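Local coordinates for uronate isomerase (Bacillus halodurans C-125, PDB 3HK9), which probably interconverts D-glucuronate and D-fructuronate, binding zinc in the active site of an amidohydrolase-type barrel, at residues H28-N33 against M142-F147; A167-D172 against E213-V218; V22-T27 against Q352-R357. One frame throughout, in Å; residues are numbered along the deposited sequence.

Contact 1 of 3, residues H28-N33 against M142-F147; sequences HLFSPN and MTNDPF. With ZN (zinc ion), chain P; REL (D-glucuronic acid), chain M.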
loop_
_atom_site.group_PDB
_atom_site.type_symbol
_atom_site.label_atom_id
_atom_site.label_comp_id
_atom_site.label_asym_id
_atom_site.label_seq_id
_atom_site.Cartn_x
_atom_site.Cartn_y
_atom_site.Cartn_z
ATOM N N HIS A 28 -35.474 -49.735 17.839
ATOM C CA HIS A 28 -35.264 -50.499 19.057
ATOM C C HIS A 28 -36.240 -49.955 20.091
ATOM O O HIS A 28 -35.930 -49.850 21.279
ATOM C CB HIS A 28 -33.820 -50.360 19.524
ATOM C CG HIS A 28 -32.844 -51.023 18.608
ATOM N ND1 HIS A 28 -32.636 -52.385 18.607
ATOM C CD2 HIS A 28 -32.081 -50.524 17.607
ATOM C CE1 HIS A 28 -31.789 -52.696 17.643
ATOM N NE2 HIS A 28 -31.437 -51.585 17.021
ATOM N N LEU A 29 -37.423 -49.594 19.604
ATOM C CA LEU A 29 -38.484 -49.077 20.454
ATOM C C LEU A 29 -39.489 -50.205 20.670
ATOM O O LEU A 29 -39.517 -51.177 19.915
ATOM C CB LEU A 29 -39.168 -47.880 19.780
ATOM C CG LEU A 29 -38.245 -46.732 19.362
ATOM C CD1 LEU A 29 -39.046 -45.654 18.641
ATOM C CD2 LEU A 29 -37.550 -46.160 20.592
ATOM N N PHE A 30 -40.315 -50.073 21.698
ATOM C CA PHE A 30 -41.312 -51.093 22.008
ATOM C C PHE A 30 -42.643 -50.416 22.300
ATOM O O PHE A 30 -42.668 -49.306 22.831
ATOM C CB PHE A 30 -40.878 -51.887 23.244
ATOM C CG PHE A 30 -39.553 -52.579 23.092
ATOM C CD1 PHE A 30 -39.481 -53.860 22.553
ATOM C CD2 PHE A 30 -38.375 -51.942 23.471
ATOM C CE1 PHE A 30 -38.252 -54.503 22.392
ATOM C CE2 PHE A 30 -37.132 -52.574 23.312
ATOM C CZ PHE A 30 -37.074 -53.857 22.772
ATOM N N SER A 31 -43.745 -51.073 21.941
ATOM C CA SER A 31 -45.066 -50.522 22.220
ATOM C C SER A 31 -45.018 -50.201 23.714
ATOM O O SER A 31 -44.503 -50.994 24.504
ATOM C CB SER A 31 -46.149 -51.560 21.943
ATOM O OG SER A 31 -47.439 -50.985 22.056
ATOM N N PRO A 32 -45.545 -49.035 24.119
ATOM C CA PRO A 32 -45.536 -48.631 25.529
ATOM C C PRO A 32 -46.045 -49.656 26.548
ATOM O O PRO A 32 -45.542 -49.714 27.668
ATOM C CB PRO A 32 -46.357 -47.338 25.521
ATOM C CG PRO A 32 -47.281 -47.534 24.356
ATOM C CD PRO A 32 -46.367 -48.113 23.317
ATOM N N ASN A 33 -47.022 -50.467 26.162
ATOM C CA ASN A 33 -47.575 -51.462 27.082
ATOM C C ASN A 33 -46.579 -52.567 27.462
ATOM O O ASN A 33 -46.888 -53.428 28.289
ATOM C CB ASN A 33 -48.850 -52.073 26.487
ATOM C CG ASN A 33 -48.570 -52.976 25.304
ATOM O OD1 ASN A 33 -47.715 -52.681 24.467
ATOM N ND2 ASN A 33 -49.301 -54.079 25.222
ATOM N N MET A 142 -40.327 -52.869 15.575
ATOM C CA MET A 142 -39.437 -53.124 16.701
ATOM C C MET A 142 -38.437 -54.207 16.332
ATOM O O MET A 142 -38.479 -54.772 15.241
ATOM C CB MET A 142 -40.236 -53.633 17.913
ATOM C CG MET A 142 -41.487 -52.849 18.280
ATOM S SD MET A 142 -42.455 -53.676 19.612
ATOM C CE MET A 142 -43.361 -54.898 18.637
ATOM N N THR A 143 -37.535 -54.483 17.267
ATOM C CA THR A 143 -36.555 -55.545 17.119
ATOM C C THR A 143 -36.882 -56.426 18.320
ATOM O O THR A 143 -36.563 -56.075 19.462
ATOM C CB THR A 143 -35.107 -55.037 17.249
ATOM O OG1 THR A 143 -34.796 -54.169 16.153
ATOM C CG2 THR A 143 -34.137 -56.214 17.241
ATOM N N ASN A 144 -37.538 -57.552 18.068
ATOM C CA ASN A 144 -37.934 -58.446 19.153
ATOM C C ASN A 144 -37.086 -59.703 19.236
ATOM O O ASN A 144 -37.212 -60.612 18.422
ATOM C CB ASN A 144 -39.410 -58.810 19.005
ATOM C CG ASN A 144 -40.286 -57.585 18.880
ATOM O OD1 ASN A 144 -40.712 -57.221 17.785
ATOM N ND2 ASN A 144 -40.537 -56.921 20.004
ATOM N N ASP A 145 -36.223 -59.730 20.243
ATOM C CA ASP A 145 -35.310 -60.840 20.474
ATOM C C ASP A 145 -35.835 -61.829 21.523
ATOM O O ASP A 145 -35.806 -61.550 22.722
ATOM C CB ASP A 145 -33.954 -60.270 20.901
ATOM C CG ASP A 145 -32.944 -61.339 21.230
ATOM O OD1 ASP A 145 -33.125 -62.487 20.779
ATOM O OD2 ASP A 145 -31.958 -61.018 21.933
ATOM N N PRO A 146 -36.326 -62.999 21.078
ATOM C CA PRO A 146 -36.857 -64.032 21.975
ATOM C C PRO A 146 -35.787 -64.663 22.874
ATOM O O PRO A 146 -36.099 -65.379 23.826
ATOM C CB PRO A 146 -37.464 -65.042 21.006
ATOM C CG PRO A 146 -36.543 -64.943 19.822
ATOM C CD PRO A 146 -36.387 -63.448 19.674
ATOM N N PHE A 147 -34.525 -64.398 22.565
ATOM C CA PHE A 147 -33.431 -64.943 23.348
ATOM C C PHE A 147 -33.120 -64.083 24.572
ATOM O O PHE A 147 -32.362 -64.495 25.450
ATOM C CB PHE A 147 -32.206 -65.133 22.452
ATOM C CG PHE A 147 -32.405 -66.187 21.400
ATOM C CD1 PHE A 147 -32.381 -67.534 21.741
ATOM C CD2 PHE A 147 -32.705 -65.834 20.088
ATOM C CE1 PHE A 147 -32.658 -68.519 20.794
ATOM C CE2 PHE A 147 -32.986 -66.812 19.129
ATOM C CZ PHE A 147 -32.964 -68.158 19.486
HETATM ZN ZN ZN P . -30.632 -51.464 15.029
HETATM O O6A REL M . -27.991 -54.712 15.043
HETATM C C6 REL M . -28.705 -53.676 15.185
HETATM O O6B REL M . -29.947 -53.646 15.146
HETATM C C5 REL M . -27.948 -52.365 15.413
HETATM O O5 REL M . -28.702 -51.306 14.809
HETATM C C4 REL M . -27.737 -52.034 16.920
HETATM O O4 REL M . -26.950 -53.110 17.472
HETATM C C3 REL M . -27.006 -50.689 17.200
HETATM O O3 REL M . -26.612 -50.574 18.583
HETATM C C2 REL M . -27.895 -49.485 16.808
HETATM O O2 REL M . -28.484 -48.863 17.940
HETATM C C1 REL M . -27.088 -48.456 16.004
HETATM O O1 REL M . -27.625 -47.742 15.153
HETATM O O HOH W 1 -37.320 -53.004 19.675
#
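Phe30 and Met142 carry the apolar part of this contact. In Met142, CG lies anti to the carbonyl carbon (chi1 -48°) and the chain runs on extended to SD (chi2 173°), which brings SD to 3.7 Å from Phe30 CA and close to Ser31 N. SD also makes an oblique Met-aromatic contact with the Phe30 ring, 5.3 Å from the centroid. Farther round the ring, Asn144 ND2 lies at the edge, 4.1 Å from Phe30 CE1. The amide is turned 65° from the ring plane. The other end of that amide is satisfied elsewhere, because Asn144 OD1 accepts from Ala168 N. Thr143 O approaches Phe30 CE1 obliquely.

A water bridges the two backbones. It donates to Leu29 O (2.9 Å from the water oxygen) and accepts from Thr143 N (2.8 Å from the same oxygen). The same water rests over one face of the Phe30 ring, offset toward its rim.

His28 and Thr143 run side by side and point the same way. Thr143 OG1 stands 3.7 Å from His28 CE1, but this is a van der Waals contact. The hydroxyl is hydrogen-bonded to Thr27 O.

The last kind of interaction is metal coordination. His28 NE2 binds the zinc ion at 2.1 Å. The sugar adds its carboxylate oxygen O6B and its O5 as further ligands, with O6B near the plane of the imidazole at its edge. His26 and Asp355 complete the site. His26 and His28 form the HxH pair found after the first barrel strand in the amidohydrolase superfamily, and here the loop after strand 137-141 packs beside it.

Contact 2 of 3, residues A167-D172 against E213-V218; sequences AALRLD and ERMDPV. With REL (D-glucuronic acid), chain M.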
loop_
_atom_site.group_PDB
_atom_site.type_symbol
_atom_site.label_atom_id
_atom_site.label_comp_id
_atom_site.label_asym_id
_atom_site.label_seq_id
_atom_site.Cartn_x
_atom_site.Cartn_y
_atom_site.Cartn_z
ATOM N N ALA A 167 -43.916 -56.230 15.036
ATOM C CA ALA A 167 -42.821 -57.098 15.448
ATOM C C ALA A 167 -41.884 -57.544 14.340
ATOM O O ALA A 167 -42.271 -57.681 13.172
ATOM C CB ALA A 167 -43.381 -58.332 16.156
ATOM N N ALA A 168 -40.638 -57.775 14.738
ATOM C CA ALA A 168 -39.596 -58.255 13.844
ATOM C C ALA A 168 -38.822 -59.287 14.661
ATOM O O ALA A 168 -38.255 -58.962 15.711
ATOM C CB ALA A 168 -38.684 -57.112 13.418
ATOM N N LEU A 169 -38.807 -60.526 14.180
ATOM C CA LEU A 169 -38.124 -61.616 14.873
ATOM C C LEU A 169 -36.609 -61.623 14.672
ATOM O O LEU A 169 -36.100 -62.144 13.677
ATOM C CB LEU A 169 -38.728 -62.958 14.440
ATOM C CG LEU A 169 -38.073 -64.235 14.971
ATOM C CD1 LEU A 169 -37.960 -64.182 16.488
ATOM C CD2 LEU A 169 -38.893 -65.433 14.529
ATOM N N ARG A 170 -35.901 -61.048 15.639
ATOM C CA ARG A 170 -34.444 -60.958 15.613
ATOM C C ARG A 170 -33.840 -62.312 16.027
ATOM O O ARG A 170 -34.202 -62.865 17.066
ATOM C CB ARG A 170 -34.008 -59.835 16.558
ATOM C CG ARG A 170 -32.567 -59.401 16.411
ATOM C CD ARG A 170 -32.209 -59.028 14.966
ATOM N NE ARG A 170 -30.802 -58.658 14.907
ATOM C CZ ARG A 170 -30.337 -57.424 15.065
ATOM N NH1 ARG A 170 -31.168 -56.409 15.271
ATOM N NH2 ARG A 170 -29.027 -57.214 15.077
ATOM N N LEU A 171 -32.912 -62.835 15.223
ATOM C CA LEU A 171 -32.327 -64.154 15.491
ATOM C C LEU A 171 -30.804 -64.283 15.642
ATOM O O LEU A 171 -30.262 -65.380 15.472
ATOM C CB LEU A 171 -32.794 -65.121 14.394
ATOM C CG LEU A 171 -34.313 -65.208 14.172
ATOM C CD1 LEU A 171 -34.639 -65.904 12.853
ATOM C CD2 LEU A 171 -34.938 -65.943 15.335
ATOM N N ASP A 172 -30.113 -63.197 15.978
ATOM C CA ASP A 172 -28.652 -63.237 16.119
ATOM C C ASP A 172 -28.098 -64.424 16.925
ATOM O O ASP A 172 -27.143 -65.082 16.492
ATOM C CB ASP A 172 -28.140 -61.913 16.718
ATOM C CG ASP A 172 -28.367 -60.721 15.782
ATOM O OD1 ASP A 172 -29.260 -60.812 14.917
ATOM O OD2 ASP A 172 -27.668 -59.693 15.912
ATOM N N GLU A 213 -45.698 -67.304 14.708
ATOM C CA GLU A 213 -47.107 -67.326 15.078
ATOM C C GLU A 213 -47.394 -66.411 16.264
ATOM O O GLU A 213 -48.420 -65.735 16.298
ATOM C CB GLU A 213 -47.539 -68.756 15.406
ATOM C CG GLU A 213 -47.441 -69.699 14.219
ATOM C CD GLU A 213 -47.813 -71.128 14.565
ATOM O OE1 GLU A 213 -47.904 -71.955 13.631
ATOM O OE2 GLU A 213 -48.011 -71.425 15.766
ATOM N N ARG A 214 -46.484 -66.374 17.229
ATOM C CA ARG A 214 -46.679 -65.541 18.410
ATOM C C ARG A 214 -46.439 -64.043 18.184
ATOM O O ARG A 214 -47.135 -63.210 18.764
ATOM C CB ARG A 214 -45.794 -66.042 19.557
ATOM C CG ARG A 214 -45.974 -65.260 20.850
ATOM C CD ARG A 214 -45.182 -65.864 21.999
ATOM N NE ARG A 214 -45.540 -67.260 22.244
ATOM C CZ ARG A 214 -44.859 -68.305 21.780
ATOM N NH1 ARG A 214 -43.770 -68.126 21.042
ATOM N NH2 ARG A 214 -45.272 -69.535 22.052
ATOM N N MET A 215 -45.464 -63.697 17.346
ATOM C CA MET A 215 -45.163 -62.292 17.082
ATOM C C MET A 215 -45.820 -61.723 15.828
ATOM O O MET A 215 -46.095 -60.522 15.756
ATOM C CB MET A 215 -43.648 -62.083 16.943
ATOM C CG MET A 215 -42.825 -62.416 18.168
ATOM S SD MET A 215 -41.060 -62.127 17.868
ATOM C CE MET A 215 -40.441 -62.087 19.530
ATOM N N ASP A 216 -46.075 -62.586 14.847
ATOM C CA ASP A 216 -46.630 -62.153 13.569
ATOM C C ASP A 216 -45.715 -61.017 13.095
ATOM O O ASP A 216 -46.159 -59.894 12.842
ATOM C CB ASP A 216 -48.062 -61.643 13.732
ATOM C CG ASP A 216 -48.678 -61.215 12.411
ATOM O OD1 ASP A 216 -48.463 -61.916 11.397
ATOM O OD2 ASP A 216 -49.386 -60.184 12.386
ATOM N N PRO A 217 -44.410 -61.304 12.976
ATOM C CA PRO A 217 -43.408 -60.327 12.545
ATOM C C PRO A 217 -43.493 -59.946 11.074
ATOM O O PRO A 217 -43.926 -60.747 10.246
ATOM C CB PRO A 217 -42.102 -61.032 12.869
ATOM C CG PRO A 217 -42.432 -62.452 12.503
ATOM C CD PRO A 217 -43.799 -62.639 13.129
ATOM N N VAL A 218 -43.073 -58.724 10.757
ATOM C CA VAL A 218 -43.068 -58.252 9.378
ATOM C C VAL A 218 -41.872 -58.865 8.650
ATOM O O VAL A 218 -41.816 -58.892 7.418
ATOM C CB VAL A 218 -43.007 -56.708 9.317
ATOM C CG1 VAL A 218 -44.367 -56.134 9.679
ATOM C CG2 VAL A 218 -41.965 -56.179 10.289
HETATM O O6A REL M . -27.991 -54.712 15.043
HETATM C C6 REL M . -28.705 -53.676 15.185
HETATM O O6B REL M . -29.947 -53.646 15.146
HETATM C C5 REL M . -27.948 -52.365 15.413
HETATM O O5 REL M . -28.702 -51.306 14.809
HETATM C C4 REL M . -27.737 -52.034 16.920
HETATM O O4 REL M . -26.950 -53.110 17.472
HETATM C C3 REL M . -27.006 -50.689 17.200
HETATM O O3 REL M . -26.612 -50.574 18.583
HETATM C C2 REL M . -27.895 -49.485 16.808
HETATM O O2 REL M . -28.484 -48.863 17.940
HETATM C C1 REL M . -27.088 -48.456 16.004
HETATM O O1 REL M . -27.625 -47.742 15.153
#
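Met215 turns CG away from its carbonyl carbon (chi1 -62°) and then runs extended, which carries SD to Leu169 CD1 at 4.0 Å. Leu169 sends CG opposite its backbone N (chi1 175°), and the two side chains cross at about a right angle. Nearer the backbone, Ala167 CB sits 3.8 Å from Met215 CB. The Pro217 ring packs its CB against Leu169 CB. One backbone hydrogen bond ties the segments: Val218 N donates to Ala167 O at 2.8 Å. Helix 198-215 ends at Met215, and the chain returns through Pro217 to strand 220-224, parallel to strand 169-170, closing a beta-alpha-beta unit.

Arg170 leads away from this packing to the ligand. Arg170 NH1 donates to sugar O6B at 3.0 Å and NH2 to O6A at 2.7 Å. Asp172 holds the guanidinium side-on, with Arg170 NE to Asp172 OD1 at 2.6 Å and NH2 to OD2. Putting a leucine in place of Arg170 would probably leave the sugar carboxylate without its two-armed partner and Asp172 without its salt bridge.

The paired charges are consistent with a site that recognises the carboxylate of a uronic acid. Asp172, itself bonded to Ser223 OG, is a second-shell group that fixes the guanidinium's rotation.

Contact 3 of 3, residues V22-T27 against Q352-R357; sequences VTDMHT and QHSDAR. With ZN (zinc ion), chain P; REL (D-glucuronic acid), chain M.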
loop_
_atom_site.group_PDB
_atom_site.type_symbol
_atom_site.label_atom_id
_atom_site.label_comp_id
_atom_site.label_asym_id
_atom_site.label_seq_id
_atom_site.Cartn_x
_atom_site.Cartn_y
_atom_site.Cartn_z
ATOM N N VAL A 22 -44.678 -41.558 8.226
ATOM C CA VAL A 22 -43.570 -42.491 8.128
ATOM C C VAL A 22 -43.771 -43.872 8.740
ATOM O O VAL A 22 -44.346 -44.018 9.822
ATOM C CB VAL A 22 -42.301 -41.892 8.792
ATOM C CG1 VAL A 22 -41.137 -42.875 8.690
ATOM C CG2 VAL A 22 -41.941 -40.562 8.141
ATOM N N THR A 23 -43.295 -44.885 8.023
ATOM C CA THR A 23 -43.300 -46.247 8.534
ATOM C C THR A 23 -41.806 -46.448 8.805
ATOM O O THR A 23 -41.000 -46.472 7.872
ATOM C CB THR A 23 -43.775 -47.295 7.500
ATOM O OG1 THR A 23 -45.204 -47.265 7.402
ATOM C CG2 THR A 23 -43.364 -48.691 7.942
ATOM N N ASP A 24 -41.441 -46.537 10.083
ATOM C CA ASP A 24 -40.049 -46.725 10.494
ATOM C C ASP A 24 -39.819 -48.235 10.574
ATOM O O ASP A 24 -40.107 -48.852 11.606
ATOM C CB ASP A 24 -39.845 -46.087 11.867
ATOM C CG ASP A 24 -38.407 -45.762 12.149
ATOM O OD1 ASP A 24 -37.526 -46.460 11.609
ATOM O OD2 ASP A 24 -38.162 -44.813 12.919
ATOM N N MET A 25 -39.292 -48.831 9.505
ATOM C CA MET A 25 -39.124 -50.280 9.470
ATOM C C MET A 25 -38.021 -50.966 10.284
ATOM O O MET A 25 -37.829 -52.172 10.157
ATOM C CB MET A 25 -39.114 -50.770 8.012
ATOM C CG MET A 25 -38.180 -50.047 7.069
ATOM S SD MET A 25 -36.487 -50.568 7.262
ATOM C CE MET A 25 -36.564 -52.253 6.631
ATOM N N HIS A 26 -37.300 -50.207 11.107
ATOM C CA HIS A 26 -36.290 -50.769 12.009
ATOM C C HIS A 26 -35.967 -49.791 13.126
ATOM O O HIS A 26 -35.406 -48.719 12.893
ATOM C CB HIS A 26 -34.975 -51.165 11.321
ATOM C CG HIS A 26 -33.937 -51.675 12.286
ATOM N ND1 HIS A 26 -34.180 -52.719 13.155
ATOM C CD2 HIS A 26 -32.678 -51.251 12.557
ATOM C CE1 HIS A 26 -33.120 -52.913 13.920
ATOM N NE2 HIS A 26 -32.193 -52.036 13.579
ATOM N N THR A 27 -36.332 -50.181 14.343
ATOM C CA THR A 27 -36.101 -49.369 15.532
ATOM C C THR A 27 -35.870 -50.311 16.711
ATOM O O THR A 27 -36.051 -51.528 16.598
ATOM C CB THR A 27 -37.333 -48.524 15.894
ATOM O OG1 THR A 27 -38.329 -49.374 16.481
ATOM C CG2 THR A 27 -37.923 -47.860 14.647
ATOM N N GLN A 352 -34.556 -44.767 4.307
ATOM C CA GLN A 352 -34.141 -44.645 5.696
ATOM C C GLN A 352 -34.998 -45.334 6.765
ATOM O O GLN A 352 -36.135 -45.753 6.515
ATOM C CB GLN A 352 -34.037 -43.144 6.014
ATOM C CG GLN A 352 -33.489 -42.768 7.392
ATOM C CD GLN A 352 -32.030 -43.136 7.572
ATOM O OE1 GLN A 352 -31.657 -44.305 7.474
ATOM N NE2 GLN A 352 -31.193 -42.136 7.838
ATOM N N HIS A 353 -34.397 -45.479 7.948
ATOM C CA HIS A 353 -35.045 -46.023 9.139
ATOM C C HIS A 353 -34.374 -45.255 10.270
ATOM O O HIS A 353 -33.276 -44.732 10.087
ATOM C CB HIS A 353 -34.856 -47.548 9.285
ATOM C CG HIS A 353 -33.454 -47.981 9.587
ATOM N ND1 HIS A 353 -32.528 -48.256 8.602
ATOM C CD2 HIS A 353 -32.831 -48.219 10.766
ATOM C CE1 HIS A 353 -31.397 -48.646 9.161
ATOM N NE2 HIS A 353 -31.555 -48.633 10.474
ATOM N N SER A 354 -35.024 -45.150 11.425
ATOM C CA SER A 354 -34.438 -44.383 12.523
ATOM C C SER A 354 -33.476 -45.167 13.394
ATOM O O SER A 354 -32.473 -44.626 13.843
ATOM C CB SER A 354 -35.532 -43.813 13.421
ATOM O OG SER A 354 -36.147 -44.843 14.179
ATOM N N ASP A 355 -33.795 -46.434 13.644
ATOM C CA ASP A 355 -32.963 -47.276 14.500
ATOM C C ASP A 355 -33.068 -46.684 15.910
ATOM O O ASP A 355 -32.159 -46.826 16.725
ATOM C CB ASP A 355 -31.501 -47.225 14.038
ATOM C CG ASP A 355 -30.777 -48.547 14.219
ATOM O OD1 ASP A 355 -31.134 -49.316 15.135
ATOM O OD2 ASP A 355 -29.836 -48.811 13.442
ATOM N N ALA A 356 -34.175 -46.006 16.191
ATOM C CA ALA A 356 -34.345 -45.371 17.494
ATOM C C ALA A 356 -34.232 -46.338 18.668
ATOM O O ALA A 356 -34.802 -47.430 18.653
ATOM C CB ALA A 356 -35.684 -44.634 17.552
ATOM N N ARG A 357 -33.467 -45.924 19.673
ATOM C CA ARG A 357 -33.280 -46.703 20.892
ATOM C C ARG A 357 -34.010 -45.944 21.995
ATOM O O ARG A 357 -34.394 -46.512 23.015
ATOM C CB ARG A 357 -31.793 -46.830 21.237
ATOM C CG ARG A 357 -31.076 -47.962 20.508
ATOM C CD ARG A 357 -29.618 -48.038 20.913
ATOM N NE ARG A 357 -28.972 -49.267 20.455
ATOM C CZ ARG A 357 -29.190 -50.469 20.980
ATOM N NH1 ARG A 357 -30.039 -50.612 21.989
ATOM N NH2 ARG A 357 -28.559 -51.533 20.500
HETATM ZN ZN ZN P . -30.632 -51.464 15.029
HETATM O O6A REL M . -27.991 -54.712 15.043
HETATM C C6 REL M . -28.705 -53.676 15.185
HETATM O O6B REL M . -29.947 -53.646 15.146
HETATM C C5 REL M . -27.948 -52.365 15.413
HETATM O O5 REL M . -28.702 -51.306 14.809
HETATM C C4 REL M . -27.737 -52.034 16.920
HETATM O O4 REL M . -26.950 -53.110 17.472
HETATM C C3 REL M . -27.006 -50.689 17.200
HETATM O O3 REL M . -26.612 -50.574 18.583
HETATM C C2 REL M . -27.895 -49.485 16.808
HETATM O O2 REL M . -28.484 -48.863 17.940
HETATM C C1 REL M . -27.088 -48.456 16.004
HETATM O O1 REL M . -27.625 -47.742 15.153
HETATM O O HOH W 2 -38.292 -47.030 7.257
#
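Ser354 N donates to Asp24 OD1 at 2.8 Å, and the bond is almost straight (175°). The carboxylate is met on its syn side, somewhat out of plane. Ser354 OG also reaches Asp24 OD2, though the modelled bond is doubtfully short. Ser354 OG accepts in turn from Ala356 N at 3.0 Å, which makes an ST turn. One backbone-to-backbone bond also crosses, Asp355 N to His26 O at 2.9 Å.

His26 NE2 and Asp355 OD1 each bind the zinc ion at 2.2 Å, and His28 and the sugar supply the rest of the shell. His26 holds CG anti to its backbone N (chi1 177°), which points its ring to the metal. Beyond the metal, Arg357 NE donates to sugar O2 at 2.6 Å, while Arg357 NH2 donates to O3. A weak bond from His353 NE2 reaches Asp355 OD2, the oxygen off the metal.

Outward from the site, His26 and His353 lie side by side and point the same way. Their rings are tilted by 59°, and His26 CD2 is 3.5 Å from His353 CD2. Met25 SD touches His353 CB at 4.0 Å. A water bonded to Met25 N and Gln352 O bridges the outer end. The pairing of His26 with Asp355 is consistent with the amidohydrolase metal site, where the HxH motif after the first barrel strand meets the aspartate after the last.

Strand 22-24 runs alongside strand 137-141 in a parallel sheet. Helix 361-386 packs on the contact through Leu362, which touches Asp24 and Ser354, and through Trp366, which donates to Asp24 OD2. Phe408 of helix 393-412 touches Thr23 and Met25.

Contact 3 joins the two ends of the barrel region, and contacts 1 and 2 lie one after the other inside the loop it closes. Their centres are close: about 10 Å between contacts 1 and 2, 13 Å between 1 and 3, and 16 Å between 2 and 3. Segments 22-27 and 28-33 follow directly on each other. Strands 22-24, 137-141 and 165-166 share one parallel sheet, and strand 169-170 begins the next with 220-224. Probable backbone bonds between Asn144 and both Ala168 and Arg170 link contacts 1 and 2. All three touch the sugar, while zinc is held by contacts 1 and 3, so distant parts of the sequence build one active site.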